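Transcriptional regulator (GntR family) (Enterococcus faecalis, PDB 3DDV) probably regulates transcription in response to a small-molecule effector, which its UTRA domain is expected to bind. Local coordinates at residues S71-L76 / L125-V130; P47-V52 / T132-S137. All blocks are in the same frame, centred on the assembly; numbering follows the deposited sequence.

How the contacts relate
Both contacts lie within the UTRA domain and share strand 126-135. Contact 1 uses its first half, against helix 72-80. Contact 2 uses its second half, paired with strand 46-56. The two strands are neighbours in the antiparallel sheet. The centres are 19 Å apart, on opposite sides of the chain's centre. The segments run 47-52, 71-76, 125-130 and 132-137, which nests contact 1 inside the loop closed by contact 2. The two meet where V130 CG1 packs on E51 CG at 3.5 Å. Strand 126-135 thus packs against a helix in its first half and pairs with the other central strand in its second.

Contact 1: S71-L76 / L125-V130; sequences SFYKTL and LPFEYV
Y73 and E128 are joined by a hydrogen bond, from Y73 OH to E128 OE1 at 2.6 Å. It uses the syn lone pair of the carboxylate oxygen. The two side chains cross at about a right angle, with ring and carboxylate planes 59° apart. The other oxygen, E128 OE2, sits 3.3 Å from F72 CE2, at the edge of that ring. A carboxylate there would be favoured by the slightly positive ring hydrogens.

F127 fills the apolar side of the contact. L76 CD2 lies 3.5 Å from F127 CD1 and also covers one face of the F72 ring, toward its rim. With CG of F72 anti to its backbone N, F72 CZ approaches F127 CD1 at 3.9 Å, and the two ring planes are 60° apart. Y73 CE1 reaches F127 CE1 edge to edge, at 3.7 Å.

Here helix 72-80 of the UTRA domain packs on the antiparallel sheet. The axis of residues 72-76 runs antiparallel to that of residues 126-130, 11.7 Å away at closest approach. F127 has a psi of only 5°, an irregularity in the strand, and the successive side chains of F127 and E128 both start toward the helix. The next shell comes from strand 111-121. S119 OG also hydrogen-bonds E128 OE1, and F121 stacks on F127. In the first helical turn, S71 O accepts from both T75 N and T75 OG1.

Contact 2: P47-V52 / T132-S137; sequences PICFEV and TQYAGS
C49 and Y134 form a non-hydrogen-bonded pair in the antiparallel ladder between strands 46-56 and 126-135, the two middle strands of the sheet. F50 and Q133 follow as a hydrogen-bonded pair, then E51 and T132 as a second non-hydrogen-bonded one. F50 N donates to Q133 O at 2.9 Å, and Q133 N returns a bond to F50 O at 2.7 Å. A135 N donates a third backbone hydrogen bond, to I48 O at 3.0 Å. Over residues 47-52 and 132-135 the axes run antiparallel, at 168°.

C49, E51, T132 and Y134 share one face of the sheet. C49 CB lies 3.5 Å from Y134 CD1, set obliquely to the ring. C49 SG sits between its backbone N and carbonyl carbon (chi1 73°). This gives a sulfur-aromatic contact, with SG 5.0 Å from the ring centroid of Y134 and oblique to the ring. T132 CG2 lies over one face of the Y134 ring, toward its rim. T132 OG1 makes a weak hydrogen bond to E51 OE1 at 3.4 Å. The other carboxylate oxygen, E51 OE2, has a salt bridge to R39.

In the UTRA domain this ladder belongs to a single antiparallel sheet. On the far side of strand 46-56, I48 and C49 both face R41, a classic beta bulge. F50 and Q133 point to the opposite face, where helix 98-104 supplies Y103 beside the F50 ring and I100 against Q133. Past the ladder, G136 O accepts a hydrogen bond from S92 OG of the second subunit.

Contact 1: S71-L76 / L125-V130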
loop_
_atom_site.group_PDB
_atom_site.type_symbol
_atom_site.label_atom_id
_atom_site.label_comp_id
_atom_site.label_asym_id
_atom_site.label_seq_id
_atom_site.Cartn_x
_atom_site.Cartn_y
_atom_site.Cartn_z
ATOM N N SER B 71 -0.517 -23.490 -31.765
ATOM C CA SER B 71 0.327 -22.517 -32.461
ATOM C C SER B 71 -0.392 -21.192 -32.566
ATOM O O SER B 71 -0.308 -20.484 -33.584
ATOM C CB SER B 71 0.617 -23.044 -33.870
ATOM O OG SER B 71 0.941 -24.422 -33.839
ATOM N N PHE B 72 -1.131 -20.861 -31.518
ATOM C CA PHE B 72 -2.119 -19.804 -31.648
ATOM C C PHE B 72 -1.460 -18.485 -32.013
ATOM O O PHE B 72 -1.829 -17.835 -32.997
ATOM C CB PHE B 72 -2.936 -19.664 -30.364
ATOM C CG PHE B 72 -4.002 -18.624 -30.446
ATOM C CD1 PHE B 72 -4.751 -18.461 -31.615
ATOM C CD2 PHE B 72 -4.272 -17.818 -29.356
ATOM C CE1 PHE B 72 -5.738 -17.510 -31.697
ATOM C CE2 PHE B 72 -5.267 -16.861 -29.430
ATOM C CZ PHE B 72 -6.003 -16.712 -30.607
ATOM N N TYR B 73 -0.452 -18.121 -31.235
ATOM C CA TYR B 73 0.212 -16.857 -31.443
ATOM C C TYR B 73 0.942 -16.829 -32.783
ATOM O O TYR B 73 0.673 -15.939 -33.608
ATOM C CB TYR B 73 1.122 -16.578 -30.268
ATOM C CG TYR B 73 0.403 -16.202 -28.999
ATOM C CD1 TYR B 73 -0.898 -15.681 -29.024
ATOM C CD2 TYR B 73 1.035 -16.325 -27.758
ATOM C CE1 TYR B 73 -1.567 -15.300 -27.848
ATOM C CE2 TYR B 73 0.371 -15.949 -26.567
ATOM C CZ TYR B 73 -0.945 -15.430 -26.632
ATOM O OH TYR B 73 -1.631 -15.047 -25.484
ATOM N N LYS B 74 1.826 -17.816 -32.988
ATOM C CA LYS B 74 2.446 -18.090 -34.303
ATOM C C LYS B 74 1.432 -17.958 -35.439
ATOM O O LYS B 74 1.588 -17.156 -36.364
ATOM C CB LYS B 74 3.060 -19.527 -34.388
ATOM C CG LYS B 74 4.088 -19.952 -33.271
ATOM C CD LYS B 74 5.510 -19.335 -33.436
ATOM C CE LYS B 74 6.131 -18.746 -32.119
ATOM N NZ LYS B 74 6.830 -19.750 -31.232
ATOM N N THR B 75 0.384 -18.761 -35.381
ATOM C CA THR B 75 -0.544 -18.834 -36.493
ATOM C C THR B 75 -1.159 -17.498 -36.740
ATOM O O THR B 75 -1.349 -17.112 -37.869
ATOM C CB THR B 75 -1.643 -19.875 -36.225
ATOM O OG1 THR B 75 -1.008 -21.134 -35.926
ATOM C CG2 THR B 75 -2.623 -20.007 -37.427
ATOM N N LEU B 76 -1.457 -16.790 -35.665
ATOM C CA LEU B 76 -2.196 -15.529 -35.740
ATOM C C LEU B 76 -1.412 -14.480 -36.519
ATOM O O LEU B 76 -1.932 -13.838 -37.449
ATOM C CB LEU B 76 -2.465 -15.042 -34.321
ATOM C CG LEU B 76 -3.797 -14.384 -33.992
ATOM C CD1 LEU B 76 -4.947 -14.871 -34.832
ATOM C CD2 LEU B 76 -4.067 -14.600 -32.517
ATOM N N LEU B 125 -7.750 -4.138 -31.013
ATOM C CA LEU B 125 -8.813 -5.185 -31.068
ATOM C C LEU B 125 -8.474 -6.374 -30.153
ATOM O O LEU B 125 -7.404 -6.982 -30.304
ATOM C CB LEU B 125 -8.948 -5.732 -32.489
ATOM C CG LEU B 125 -10.052 -6.762 -32.798
ATOM C CD1 LEU B 125 -11.409 -6.103 -32.773
ATOM C CD2 LEU B 125 -9.772 -7.509 -34.162
ATOM N N PRO B 126 -9.370 -6.699 -29.199
ATOM C CA PRO B 126 -9.231 -7.923 -28.408
ATOM C C PRO B 126 -9.214 -9.173 -29.268
ATOM O O PRO B 126 -9.989 -9.282 -30.225
ATOM C CB PRO B 126 -10.491 -7.943 -27.558
ATOM C CG PRO B 126 -11.018 -6.526 -27.566
ATOM C CD PRO B 126 -10.538 -5.888 -28.812
ATOM N N PHE B 127 -8.365 -10.127 -28.926
ATOM C CA PHE B 127 -8.428 -11.381 -29.607
ATOM C C PHE B 127 -8.435 -12.587 -28.685
ATOM O O PHE B 127 -8.455 -13.709 -29.153
ATOM C CB PHE B 127 -7.316 -11.453 -30.654
ATOM C CG PHE B 127 -5.957 -11.620 -30.088
ATOM C CD1 PHE B 127 -5.468 -12.886 -29.807
ATOM C CD2 PHE B 127 -5.140 -10.521 -29.862
ATOM C CE1 PHE B 127 -4.189 -13.053 -29.285
ATOM C CE2 PHE B 127 -3.873 -10.675 -29.341
ATOM C CZ PHE B 127 -3.381 -11.943 -29.039
ATOM N N GLU B 128 -8.491 -12.382 -27.389
ATOM C CA GLU B 128 -8.299 -13.474 -26.475
ATOM C C GLU B 128 -8.865 -13.071 -25.119
ATOM O O GLU B 128 -8.593 -11.961 -24.643
ATOM C CB GLU B 128 -6.808 -13.672 -26.343
ATOM C CG GLU B 128 -6.417 -15.046 -26.198
ATOM C CD GLU B 128 -4.895 -15.263 -25.948
ATOM O OE1 GLU B 128 -4.163 -14.369 -25.367
ATOM O OE2 GLU B 128 -4.485 -16.413 -26.303
ATOM N N TYR B 129 -9.645 -13.938 -24.485
ATOM C CA TYR B 129 -9.979 -13.741 -23.075
ATOM C C TYR B 129 -9.679 -15.050 -22.391
ATOM O O TYR B 129 -10.309 -16.049 -22.639
ATOM C CB TYR B 129 -11.453 -13.385 -22.930
ATOM C CG TYR B 129 -11.919 -13.294 -21.509
ATOM C CD1 TYR B 129 -11.098 -12.797 -20.528
ATOM C CD2 TYR B 129 -13.200 -13.666 -21.152
ATOM C CE1 TYR B 129 -11.521 -12.693 -19.223
ATOM C CE2 TYR B 129 -13.642 -13.536 -19.836
ATOM C CZ TYR B 129 -12.779 -13.060 -18.881
ATOM O OH TYR B 129 -13.161 -12.954 -17.568
ATOM N N VAL B 130 -8.675 -15.072 -21.560
ATOM C CA VAL B 130 -8.118 -16.347 -21.119
ATOM C C VAL B 130 -8.151 -16.372 -19.617
ATOM O O VAL B 130 -7.840 -15.374 -18.956
ATOM C CB VAL B 130 -6.669 -16.576 -21.686
ATOM C CG1 VAL B 130 -6.145 -17.962 -21.325
ATOM C CG2 VAL B 130 -6.673 -16.364 -23.212
#

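Contact 2: P47-V52 / T132-S137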
loop_
_atom_site.group_PDB
_atom_site.type_symbol
_atom_site.label_atom_id
_atom_site.label_comp_id
_atom_site.label_asym_id
_atom_site.label_seq_id
_atom_site.Cartn_x
_atom_site.Cartn_y
_atom_site.Cartn_z
ATOM N N PRO B 47 -0.933 -32.475 -13.638
ATOM C CA PRO B 47 -1.562 -31.268 -14.150
ATOM C C PRO B 47 -1.139 -30.040 -13.370
ATOM O O PRO B 47 -1.257 -30.027 -12.179
ATOM C CB PRO B 47 -3.068 -31.509 -13.949
ATOM C CG PRO B 47 -3.207 -32.703 -13.143
ATOM C CD PRO B 47 -1.903 -33.428 -13.073
ATOM N N ILE B 48 -0.683 -29.012 -14.072
ATOM C CA ILE B 48 -0.325 -27.742 -13.473
ATOM C C ILE B 48 -1.520 -26.791 -13.508
ATOM O O ILE B 48 -1.699 -25.995 -12.605
ATOM C CB ILE B 48 0.832 -27.074 -14.238
ATOM C CG1 ILE B 48 2.015 -28.038 -14.416
ATOM C CG2 ILE B 48 1.334 -25.887 -13.483
ATOM C CD1 ILE B 48 2.602 -28.620 -13.076
ATOM N N CYS B 49 -2.347 -26.851 -14.545
ATOM C CA CYS B 49 -3.289 -25.770 -14.776
ATOM C C CYS B 49 -4.448 -26.091 -15.708
ATOM O O CYS B 49 -4.404 -26.962 -16.552
ATOM C CB CYS B 49 -2.515 -24.550 -15.296
ATOM S SG CYS B 49 -1.929 -24.666 -16.975
ATOM N N PHE B 50 -5.514 -25.357 -15.521
ATOM C CA PHE B 50 -6.716 -25.467 -16.346
ATOM C C PHE B 50 -7.018 -24.089 -16.881
ATOM O O PHE B 50 -7.080 -23.104 -16.117
ATOM C CB PHE B 50 -7.873 -25.902 -15.478
ATOM C CG PHE B 50 -9.162 -25.952 -16.192
ATOM C CD1 PHE B 50 -9.550 -27.095 -16.841
ATOM C CD2 PHE B 50 -9.995 -24.869 -16.205
ATOM C CE1 PHE B 50 -10.738 -27.166 -17.497
ATOM C CE2 PHE B 50 -11.164 -24.934 -16.873
ATOM C CZ PHE B 50 -11.541 -26.089 -17.518
ATOM N N GLU B 51 -7.220 -24.010 -18.176
ATOM C CA GLU B 51 -7.411 -22.741 -18.836
ATOM C C GLU B 51 -8.683 -22.735 -19.691
ATOM O O GLU B 51 -8.887 -23.612 -20.501
ATOM C CB GLU B 51 -6.155 -22.512 -19.692
ATOM C CG GLU B 51 -6.225 -21.436 -20.758
ATOM C CD GLU B 51 -4.930 -21.300 -21.531
ATOM O OE1 GLU B 51 -3.931 -20.789 -20.897
ATOM O OE2 GLU B 51 -4.943 -21.662 -22.744
ATOM N N VAL B 52 -9.515 -21.728 -19.522
ATOM C CA VAL B 52 -10.598 -21.467 -20.463
ATOM C C VAL B 52 -10.163 -20.328 -21.379
ATOM O O VAL B 52 -9.779 -19.261 -20.916
ATOM C CB VAL B 52 -11.917 -21.036 -19.744
ATOM C CG1 VAL B 52 -13.061 -20.971 -20.733
ATOM C CG2 VAL B 52 -12.205 -21.991 -18.684
ATOM N N THR B 132 -7.181 -18.702 -16.427
ATOM C CA THR B 132 -6.399 -19.826 -16.077
ATOM C C THR B 132 -6.376 -20.023 -14.584
ATOM O O THR B 132 -6.294 -19.080 -13.820
ATOM C CB THR B 132 -5.030 -19.632 -16.557
ATOM O OG1 THR B 132 -5.068 -19.516 -17.969
ATOM C CG2 THR B 132 -4.190 -20.806 -16.154
ATOM N N GLN B 133 -6.421 -21.281 -14.202
ATOM C CA GLN B 133 -6.456 -21.664 -12.834
ATOM C C GLN B 133 -5.289 -22.661 -12.587
ATOM O O GLN B 133 -5.272 -23.813 -13.123
ATOM C CB GLN B 133 -7.819 -22.293 -12.638
ATOM C CG GLN B 133 -8.514 -21.867 -11.384
ATOM C CD GLN B 133 -9.968 -21.753 -11.521
ATOM O OE1 GLN B 133 -10.461 -21.260 -12.528
ATOM N NE2 GLN B 133 -10.685 -22.178 -10.503
ATOM N N TYR B 134 -4.277 -22.201 -11.852
ATOM C CA TYR B 134 -3.065 -23.002 -11.544
ATOM C C TYR B 134 -3.183 -23.599 -10.145
ATOM O O TYR B 134 -3.621 -22.913 -9.206
ATOM C CB TYR B 134 -1.826 -22.114 -11.507
ATOM C CG TYR B 134 -1.539 -21.393 -12.779
ATOM C CD1 TYR B 134 -0.755 -21.966 -13.760
ATOM C CD2 TYR B 134 -1.994 -20.118 -12.973
ATOM C CE1 TYR B 134 -0.478 -21.292 -14.923
ATOM C CE2 TYR B 134 -1.738 -19.459 -14.106
ATOM C CZ TYR B 134 -0.986 -20.044 -15.094
ATOM O OH TYR B 134 -0.778 -19.351 -16.252
ATOM N N ALA B 135 -2.805 -24.865 -10.000
ATOM C CA ALA B 135 -2.589 -25.470 -8.680
ATOM C C ALA B 135 -1.513 -24.703 -7.931
ATOM O O ALA B 135 -0.378 -24.701 -8.369
ATOM C CB ALA B 135 -2.141 -26.896 -8.836
ATOM N N GLY B 136 -1.871 -24.096 -6.799
ATOM C CA GLY B 136 -1.000 -23.182 -6.081
ATOM C C GLY B 136 0.340 -23.806 -5.753
ATOM O O GLY B 136 1.392 -23.241 -6.048
ATOM N N SER B 137 0.254 -25.015 -5.207
ATOM C CA SER B 137 1.380 -25.742 -4.681
ATOM C C SER B 137 2.333 -26.217 -5.789
ATOM O O SER B 137 3.511 -26.398 -5.564
ATOM C CB SER B 137 0.845 -26.952 -3.946
ATOM O OG SER B 137 0.574 -27.971 -4.896
#